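Side-chain contacts in HD superfamily hydrolase (Clostridium acetobutylicum ATCC 824, PDB 3CCG), which probably hydrolyses diadenosine tetraphosphate (Ap4A) symmetrically into two molecules of ADP, using a site that holds two ferric ions: residues Asp10-Asn15 with Ala48-Asp53; Thr30-Ala35 with Lys44-Gly49; Glu61-Ile66 with Gly87-Ile92. All blocks are in the same frame, centred on the assembly; numbering follows the deposited sequence.

Contact 1 of 3, residues Asp10-Asn15 with Ala48-Asp53. With FE (Fe (III) ion), chain C; FE (Fe (III) ion), chain B.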
loop_
_atom_site.group_PDB
_atom_site.type_symbol
_atom_site.label_atom_id
_atom_site.label_comp_id
_atom_site.label_asym_id
_atom_site.label_seq_id
_atom_site.Cartn_x
_atom_site.Cartn_y
_atom_site.Cartn_z
ATOM N N ASP A 10 31.631 -0.272 -21.107
ATOM C CA ASP A 10 31.774 -1.509 -21.869
ATOM C C ASP A 10 30.833 -2.562 -21.309
ATOM O O ASP A 10 30.091 -3.247 -22.038
ATOM C CB ASP A 10 33.213 -2.030 -21.796
ATOM C CG ASP A 10 34.170 -1.287 -22.717
ATOM O OD1 ASP A 10 33.715 -0.494 -23.563
ATOM O OD2 ASP A 10 35.383 -1.530 -22.590
ATOM N N TYR A 11 30.876 -2.686 -19.992
ATOM C CA TYR A 11 30.054 -3.675 -19.288
ATOM C C TYR A 11 28.593 -3.415 -19.507
ATOM O O TYR A 11 27.813 -4.350 -19.752
ATOM C CB TYR A 11 30.376 -3.608 -17.822
ATOM C CG TYR A 11 29.562 -4.478 -16.867
ATOM C CD1 TYR A 11 29.912 -5.806 -16.627
ATOM C CD2 TYR A 11 28.558 -3.926 -16.098
ATOM C CE1 TYR A 11 29.215 -6.570 -15.740
ATOM C CE2 TYR A 11 27.853 -4.687 -15.195
ATOM C CZ TYR A 11 28.203 -6.005 -15.007
ATOM O OH TYR A 11 27.511 -6.775 -14.096
ATOM N N LEU A 12 28.168 -2.165 -19.392
ATOM C CA LEU A 12 26.744 -1.822 -19.571
ATOM C C LEU A 12 26.276 -2.029 -20.990
ATOM O O LEU A 12 25.171 -2.542 -21.220
ATOM C CB LEU A 12 26.443 -0.383 -19.083
ATOM C CG LEU A 12 26.643 -0.107 -17.596
ATOM C CD1 LEU A 12 26.500 1.382 -17.321
ATOM C CD2 LEU A 12 25.700 -0.959 -16.708
HETATM N N MSE A 13 27.069 -1.632 -21.978
HETATM C CA MSE A 13 26.645 -1.865 -23.365
HETATM C C MSE A 13 26.467 -3.372 -23.627
HETATM O O MSE A 13 25.479 -3.796 -24.274
HETATM C CB MSE A 13 27.624 -1.243 -24.380
HETATM C CG MSE A 13 27.302 -1.653 -25.825
HETATM SE SE MSE A 13 25.552 -1.008 -26.403
HETATM C CE MSE A 13 26.009 0.800 -26.930
ATOM N N ASN A 14 27.394 -4.174 -23.116
ATOM C CA ASN A 14 27.357 -5.632 -23.320
ATOM C C ASN A 14 26.153 -6.293 -22.670
ATOM O O ASN A 14 25.483 -7.162 -23.239
ATOM C CB ASN A 14 28.607 -6.311 -22.749
ATOM C CG ASN A 14 29.836 -6.137 -23.621
ATOM O OD1 ASN A 14 29.743 -6.106 -24.851
ATOM N ND2 ASN A 14 31.010 -6.067 -22.989
ATOM N N ASN A 15 25.830 -5.817 -21.487
ATOM C CA ASN A 15 24.793 -6.438 -20.660
ATOM C C ASN A 15 23.404 -5.898 -20.938
ATOM O O ASN A 15 22.426 -6.638 -20.856
ATOM C CB ASN A 15 25.138 -6.355 -19.164
ATOM C CG ASN A 15 26.164 -7.402 -18.740
ATOM O OD1 ASN A 15 25.831 -8.577 -18.620
ATOM N ND2 ASN A 15 27.391 -6.991 -18.512
ATOM N N ALA A 48 25.555 6.927 -10.122
ATOM C CA ALA A 48 24.327 6.237 -9.787
ATOM C C ALA A 48 23.416 6.195 -10.994
ATOM O O ALA A 48 22.790 5.173 -11.275
ATOM C CB ALA A 48 23.650 6.950 -8.606
ATOM N N GLY A 49 23.291 7.287 -11.748
ATOM C CA GLY A 49 22.432 7.295 -12.911
ATOM C C GLY A 49 22.933 6.345 -14.001
ATOM O O GLY A 49 22.184 5.611 -14.655
ATOM N N LEU A 50 24.251 6.343 -14.202
ATOM C CA LEU A 50 24.822 5.478 -15.202
ATOM C C LEU A 50 24.563 3.988 -14.922
ATOM O O LEU A 50 24.217 3.252 -15.851
ATOM C CB LEU A 50 26.327 5.721 -15.331
ATOM C CG LEU A 50 27.089 4.893 -16.396
ATOM C CD1 LEU A 50 26.523 5.108 -17.798
ATOM C CD2 LEU A 50 28.579 5.211 -16.301
ATOM N N VAL A 51 24.736 3.572 -13.672
ATOM C CA VAL A 51 24.709 2.139 -13.363
ATOM C C VAL A 51 23.413 1.633 -12.751
ATOM O O VAL A 51 23.266 0.436 -12.515
ATOM C CB VAL A 51 25.884 1.749 -12.458
ATOM C CG1 VAL A 51 27.227 2.280 -13.031
ATOM C CG2 VAL A 51 25.695 2.249 -11.071
ATOM N N HIS A 52 22.421 2.491 -12.627
ATOM C CA HIS A 52 21.203 2.152 -11.864
ATOM C C HIS A 52 20.520 0.901 -12.421
ATOM O O HIS A 52 19.908 0.163 -11.627
ATOM C CB HIS A 52 20.204 3.306 -11.819
ATOM C CG HIS A 52 19.406 3.456 -13.063
ATOM N ND1 HIS A 52 19.883 3.994 -14.252
ATOM C CD2 HIS A 52 18.135 3.089 -13.320
ATOM C CE1 HIS A 52 18.925 3.962 -15.157
ATOM N NE2 HIS A 52 17.856 3.395 -14.626
ATOM N N ASP A 53 20.590 0.678 -13.730
ATOM C CA ASP A 53 19.859 -0.426 -14.376
ATOM C C ASP A 53 20.852 -1.560 -14.722
ATOM O O ASP A 53 20.564 -2.352 -15.601
ATOM C CB ASP A 53 19.057 0.006 -15.627
ATOM C CG ASP A 53 17.616 0.197 -15.369
ATOM O OD1 ASP A 53 17.092 -0.096 -14.289
ATOM O OD2 ASP A 53 16.936 0.697 -16.294
HETATM FE FE FE C . 15.670 2.751 -15.710
HETATM FE FE FE B . 15.114 0.289 -13.476
HETATM O O HOH W 1 15.257 2.221 -14.136
HETATM O O HOH W 2 13.164 0.669 -12.809
#
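Leu12 drives one methyl group against the backbone and side chain of Leu50, with Val51 alongside; Leu50 and Val51 immediately precede the His52-Asp53 pair that binds the irons. Leu12 CD1 comes within 3.3 Å of Leu50 O, a close van der Waals approach of a methyl to a carbonyl. The same CD1 lies 3.7 Å from Leu50 CG, the two leucine side chains passing at a slant. It can reach so far because chi2 of Leu12 (172°) sets CD1 anti to CA, making it the outermost point of an extended chain. Val51 is a looser neighbour, its CG1 being 4.4 Å from Leu12 CD1. Leucine suits helix 5-38 here because a long branched side chain can bridge the gap to the next helix, while the shorter valine only brushes the same methyl.

The two residues that follow, His52 and Asp53, are the adjacent HD pair of the motif. His52 ND1 donates to Gly49 O (2.8 Å, N-H...O 159°), which lies close to the ring plane; this bond fixes the rotation of the imidazole and helps aim NE2 at one iron, 2.5 Å away. Asp53 bridges the metals, OD2 binding that same iron and OD1 the other at 2.2 Å. His23 and Asp130 also bind the first ion, His86 and His112 the second.

Around the contact, Leu50 also packs on Tyr5 of helix 5-38, Leu12 touches the loop residue Cys54, and Val51 leans on Ile109 of helix 103-110.

Contact 2 of 3, residues Thr30-Ala35 with Lys44-Gly49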
loop_
_atom_site.group_PDB
_atom_site.type_symbol
_atom_site.label_atom_id
_atom_site.label_comp_id
_atom_site.label_asym_id
_atom_site.label_seq_id
_atom_site.Cartn_x
_atom_site.Cartn_y
_atom_site.Cartn_z
ATOM N N THR A 30 20.480 13.274 -16.975
ATOM C CA THR A 30 19.387 13.888 -16.247
ATOM C C THR A 30 19.682 14.026 -14.764
ATOM O O THR A 30 19.405 15.061 -14.130
ATOM C CB THR A 30 18.079 13.081 -16.448
ATOM O OG1 THR A 30 17.757 13.046 -17.837
ATOM C CG2 THR A 30 16.919 13.684 -15.639
ATOM N N ALA A 31 20.256 12.972 -14.179
ATOM C CA ALA A 31 20.657 12.989 -12.775
ATOM C C ALA A 31 21.663 14.109 -12.539
ATOM O O ALA A 31 21.592 14.811 -11.569
ATOM C CB ALA A 31 21.265 11.635 -12.348
ATOM N N VAL A 32 22.607 14.261 -13.470
ATOM C CA VAL A 32 23.603 15.319 -13.335
ATOM C C VAL A 32 22.946 16.685 -13.404
ATOM O O VAL A 32 23.280 17.575 -12.618
ATOM C CB VAL A 32 24.718 15.129 -14.381
ATOM C CG1 VAL A 32 25.647 16.382 -14.470
ATOM C CG2 VAL A 32 25.547 13.908 -14.052
ATOM N N ARG A 33 22.000 16.833 -14.329
ATOM C CA ARG A 33 21.281 18.116 -14.491
ATOM C C ARG A 33 20.520 18.472 -13.191
ATOM O O ARG A 33 20.608 19.579 -12.614
ATOM C CB ARG A 33 20.349 18.055 -15.689
ATOM C CG ARG A 33 19.617 19.371 -15.984
ATOM C CD ARG A 33 18.733 19.279 -17.182
ATOM N NE ARG A 33 17.680 18.275 -17.038
ATOM C CZ ARG A 33 16.563 18.465 -16.361
ATOM N NH1 ARG A 33 16.360 19.595 -15.712
ATOM N NH2 ARG A 33 15.665 17.489 -16.302
ATOM N N LEU A 34 19.823 17.469 -12.635
ATOM C CA LEU A 34 19.051 17.710 -11.441
ATOM C C LEU A 34 19.960 17.985 -10.247
ATOM O O LEU A 34 19.634 18.734 -9.326
ATOM C CB LEU A 34 18.095 16.530 -11.169
ATOM C CG LEU A 34 16.942 16.335 -12.122
ATOM C CD1 LEU A 34 16.225 15.004 -11.833
ATOM C CD2 LEU A 34 15.919 17.497 -12.047
ATOM N N ALA A 35 21.106 17.335 -10.229
ATOM C CA ALA A 35 22.073 17.555 -9.184
ATOM C C ALA A 35 22.550 18.997 -9.131
ATOM O O ALA A 35 22.811 19.525 -8.076
ATOM C CB ALA A 35 23.288 16.610 -9.354
ATOM N N LYS A 44 28.399 11.635 -7.811
ATOM C CA LYS A 44 27.456 10.644 -7.232
ATOM C C LYS A 44 26.245 10.473 -8.166
ATOM O O LYS A 44 25.769 9.333 -8.414
ATOM C CB LYS A 44 26.999 11.058 -5.831
ATOM C CG LYS A 44 28.048 10.804 -4.762
ATOM C CD LYS A 44 27.766 11.390 -3.370
ATOM C CE LYS A 44 26.500 10.943 -2.717
ATOM N NZ LYS A 44 26.255 11.498 -1.292
ATOM N N ALA A 45 25.706 11.596 -8.659
ATOM C CA ALA A 45 24.573 11.578 -9.553
ATOM C C ALA A 45 24.940 10.854 -10.851
ATOM O O ALA A 45 24.201 10.013 -11.373
ATOM C CB ALA A 45 24.079 12.975 -9.854
ATOM N N ARG A 46 26.079 11.214 -11.429
ATOM C CA ARG A 46 26.534 10.582 -12.695
ATOM C C ARG A 46 26.718 9.056 -12.564
ATOM O O ARG A 46 26.301 8.287 -13.440
ATOM C CB ARG A 46 27.857 11.227 -13.185
ATOM C CG ARG A 46 28.414 10.668 -14.540
ATOM C CD ARG A 46 29.834 11.184 -14.891
ATOM N NE ARG A 46 29.874 12.621 -14.665
ATOM C CZ ARG A 46 29.337 13.515 -15.485
ATOM N NH1 ARG A 46 28.773 13.115 -16.607
ATOM N NH2 ARG A 46 29.389 14.809 -15.202
ATOM N N ILE A 47 27.383 8.599 -11.515
ATOM C CA ILE A 47 27.627 7.141 -11.398
ATOM C C ILE A 47 26.335 6.399 -11.054
ATOM O O ILE A 47 26.055 5.374 -11.631
ATOM C CB ILE A 47 28.722 6.803 -10.408
ATOM C CG1 ILE A 47 30.047 7.438 -10.806
ATOM C CG2 ILE A 47 28.954 5.246 -10.260
ATOM C CD1 ILE A 47 31.001 7.505 -9.617
ATOM N N ALA A 48 25.555 6.927 -10.122
ATOM C CA ALA A 48 24.327 6.237 -9.787
ATOM C C ALA A 48 23.416 6.195 -10.994
ATOM O O ALA A 48 22.790 5.173 -11.275
ATOM C CB ALA A 48 23.650 6.950 -8.606
ATOM N N GLY A 49 23.291 7.287 -11.748
ATOM C CA GLY A 49 22.432 7.295 -12.911
ATOM C C GLY A 49 22.933 6.345 -14.001
ATOM O O GLY A 49 22.184 5.611 -14.655
#
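Ala31 and Ala45 bring two helices close together, their CA atoms 5.3 Å apart and the segment axes only 7.9 Å apart, running nearly antiparallel at 155°. The pair forms a helical hairpin within the all-helical HD domain. Alanine suits this interface because its single methyl permits such a close approach. The two residues pack reciprocally: Ala31 CB rests 3.5 Å from Ala45 O, and Ala45 CB rests at the same distance from Ala31 O. Both carbonyls already accept hydrogen bonds inside their own helices, from Gly49 N and Ala35 N, so the methyls lie against satisfied backbone. One turn further on, Ala35 CB adds a 3.8 Å contact with Ala45 CB. Gly49, without a side chain on the face turned toward Ala31, suits the narrow spacing at the other end. Ala31 also touches Ile126 of helix 121-132, and its side chain lies about 8 Å from that of the iron ligand His52.

Beside the alanines, Val32 packs against Arg46, whose CB and flat guanidinium both rest on the valine while the charge is met by a salt bridge from NE to Glu43. Arg46 has two conformers; in one of them the chain bends at chi3 (-46°), folding its head back so that Val32 CG2 sits 4.0 Å above the guanidinium plane, over its centre. At the base of the arginine, Val32 CG2 meets Arg46 CB at 3.6 Å.

Contact 3 of 3, residues Glu61-Ile66 with Gly87-Ile92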
loop_
_atom_site.group_PDB
_atom_site.type_symbol
_atom_site.label_atom_id
_atom_site.label_comp_id
_atom_site.label_asym_id
_atom_site.label_seq_id
_atom_site.Cartn_x
_atom_site.Cartn_y
_atom_site.Cartn_z
ATOM N N GLU A 61 14.414 -14.933 -11.958
ATOM C CA GLU A 61 14.935 -16.045 -11.137
ATOM C C GLU A 61 16.390 -15.748 -10.742
ATOM O O GLU A 61 16.813 -16.003 -9.612
ATOM C CB GLU A 61 14.821 -17.386 -11.879
ATOM C CG GLU A 61 15.381 -18.551 -11.063
ATOM C CD GLU A 61 15.165 -19.877 -11.720
ATOM O OE1 GLU A 61 14.584 -19.922 -12.842
ATOM O OE2 GLU A 61 15.600 -20.868 -11.091
ATOM N N LYS A 62 17.181 -15.231 -11.695
ATOM C CA LYS A 62 18.608 -14.933 -11.423
ATOM C C LYS A 62 18.693 -13.736 -10.476
ATOM O O LYS A 62 19.548 -13.672 -9.581
ATOM C CB LYS A 62 19.331 -14.665 -12.731
ATOM C CG LYS A 62 20.778 -14.313 -12.579
ATOM C CD LYS A 62 21.553 -15.370 -11.848
ATOM C CE LYS A 62 21.847 -16.567 -12.678
ATOM N NZ LYS A 62 23.017 -17.323 -12.051
ATOM N N ILE A 63 17.865 -12.742 -10.678
ATOM C CA ILE A 63 17.814 -11.569 -9.758
ATOM C C ILE A 63 17.580 -12.088 -8.318
ATOM O O ILE A 63 18.288 -11.717 -7.366
ATOM C CB ILE A 63 16.756 -10.581 -10.208
ATOM C CG1 ILE A 63 17.307 -9.794 -11.413
ATOM C CG2 ILE A 63 16.344 -9.557 -9.092
ATOM C CD1 ILE A 63 16.227 -8.986 -12.116
ATOM N N ILE A 64 16.592 -12.955 -8.163
ATOM C CA ILE A 64 16.281 -13.481 -6.851
ATOM C C ILE A 64 17.481 -14.250 -6.288
ATOM O O ILE A 64 17.832 -14.114 -5.097
ATOM C CB ILE A 64 15.039 -14.362 -6.915
ATOM C CG1 ILE A 64 13.798 -13.524 -7.216
ATOM C CG2 ILE A 64 14.852 -15.176 -5.610
ATOM C CD1 ILE A 64 12.584 -14.406 -7.691
ATOM N N GLU A 65 18.104 -15.055 -7.119
ATOM C CA GLU A 65 19.280 -15.825 -6.709
ATOM C C GLU A 65 20.484 -14.964 -6.276
ATOM O O GLU A 65 21.238 -15.357 -5.360
ATOM C CB GLU A 65 19.660 -16.779 -7.847
ATOM C CG GLU A 65 18.717 -17.935 -7.915
ATOM C CD GLU A 65 18.736 -18.710 -9.234
ATOM O OE1 GLU A 65 19.294 -18.176 -10.239
ATOM O OE2 GLU A 65 18.120 -19.820 -9.269
ATOM N N ILE A 66 20.704 -13.858 -6.977
ATOM C CA ILE A 66 21.774 -12.927 -6.611
ATOM C C ILE A 66 21.468 -12.292 -5.265
ATOM O O ILE A 66 22.342 -12.261 -4.344
ATOM C CB ILE A 66 21.971 -11.858 -7.685
ATOM C CG1 ILE A 66 22.591 -12.496 -8.904
ATOM C CG2 ILE A 66 22.856 -10.705 -7.155
ATOM C CD1 ILE A 66 22.530 -11.614 -10.189
ATOM N N GLY A 87 16.536 -3.351 -8.840
ATOM C CA GLY A 87 17.254 -2.313 -8.061
ATOM C C GLY A 87 18.243 -2.939 -7.061
ATOM O O GLY A 87 19.400 -2.586 -6.998
ATOM N N LEU A 88 17.754 -3.867 -6.247
ATOM C CA LEU A 88 18.616 -4.510 -5.205
ATOM C C LEU A 88 19.677 -5.302 -5.886
ATOM O O LEU A 88 20.823 -5.255 -5.478
ATOM C CB LEU A 88 17.755 -5.379 -4.295
ATOM C CG LEU A 88 18.530 -6.166 -3.232
ATOM C CD1 LEU A 88 19.460 -5.268 -2.352
ATOM C CD2 LEU A 88 17.582 -6.951 -2.334
ATOM N N ALA A 89 19.384 -6.040 -6.963
ATOM C CA ALA A 89 20.413 -6.854 -7.651
ATOM C C ALA A 89 21.457 -5.890 -8.228
ATOM O O ALA A 89 22.630 -6.150 -8.157
ATOM C CB ALA A 89 19.844 -7.807 -8.740
ATOM N N GLY A 90 20.999 -4.746 -8.732
ATOM C CA GLY A 90 21.912 -3.736 -9.262
ATOM C C GLY A 90 22.812 -3.148 -8.202
ATOM O O GLY A 90 23.983 -2.887 -8.466
ATOM N N ARG A 91 22.268 -2.939 -7.008
ATOM C CA ARG A 91 23.108 -2.491 -5.885
ATOM C C ARG A 91 24.195 -3.501 -5.620
ATOM O O ARG A 91 25.391 -3.156 -5.441
ATOM C CB ARG A 91 22.264 -2.285 -4.653
ATOM C CG ARG A 91 23.026 -2.051 -3.373
ATOM C CD ARG A 91 22.209 -2.181 -2.071
ATOM N NE ARG A 91 23.132 -1.973 -0.977
ATOM C CZ ARG A 91 23.174 -0.912 -0.204
ATOM N NH1 ARG A 91 22.263 0.022 -0.311
ATOM N NH2 ARG A 91 24.105 -0.852 0.744
ATOM N N ILE A 92 23.823 -4.769 -5.624
ATOM C CA ILE A 92 24.786 -5.846 -5.363
ATOM C C ILE A 92 25.862 -5.911 -6.432
ATOM O O ILE A 92 27.074 -6.060 -6.138
ATOM C CB ILE A 92 24.058 -7.187 -5.205
ATOM C CG1 ILE A 92 23.262 -7.174 -3.936
ATOM C CG2 ILE A 92 25.060 -8.351 -5.162
ATOM C CD1 ILE A 92 22.263 -8.406 -3.839
#
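Ile66, whose backbone N donates to Lys62 O at 2.9 Å, turns its side chain toward Ala89 and Ile92. This is helix-helix packing in the HD domain: segments 61-66 and 87-92, on helices 60-69 and 87-98, have axes inclined at 54° and 9.1 Å apart at closest approach. The side chains that meet across the contact are all apolar. Ala89 marks the nearest passage of the backbones, and its short side chain suits that spot: Ala89 CB meets Ile63 CG2 at 3.9 Å, with Ile66 CG2 more loosely placed on it. The main meeting of methyls is Ile66 CG2 with Ile92 CG2, 3.8 Å apart. In Ile66 this branch stands anti to the backbone N, which extends it across the interface, and the two side chains run alongside each other, pointing opposite ways. The beta branch gives each isoleucine a CG2 methyl close to its own backbone, and it is these methyls that meet.

The side chain of Ile63 comes within about 4 Å of that of the iron ligand His86. On another side of helix 87-98, Arg91 NH1 is held by a salt bridge to Glu110 and a hydrogen bond to Asn107, joining this helix to helix 103-110. Ile92 CD1 ends 3.9 Å from Ile66 O.

From the N terminus, the long helix 5-38 supplies the first half of two contacts. Its early part takes part in contact 1 and its later part in contact 2, and both partners lie on helix 42-51, where the segments share Ala48 and Gly49. Contact 2 thus closes the short hairpin turn, and contact 1 spans it with a wider loop, so the two nest and end on the same helix. The chain then runs through the HD metal ligands into helix 60-69, where contact 3 opens in series and closes on helix 87-98, just after His86. Contacts 2 and 3 lie on opposite sides of the chain's centre, their own centres about 22 Å apart.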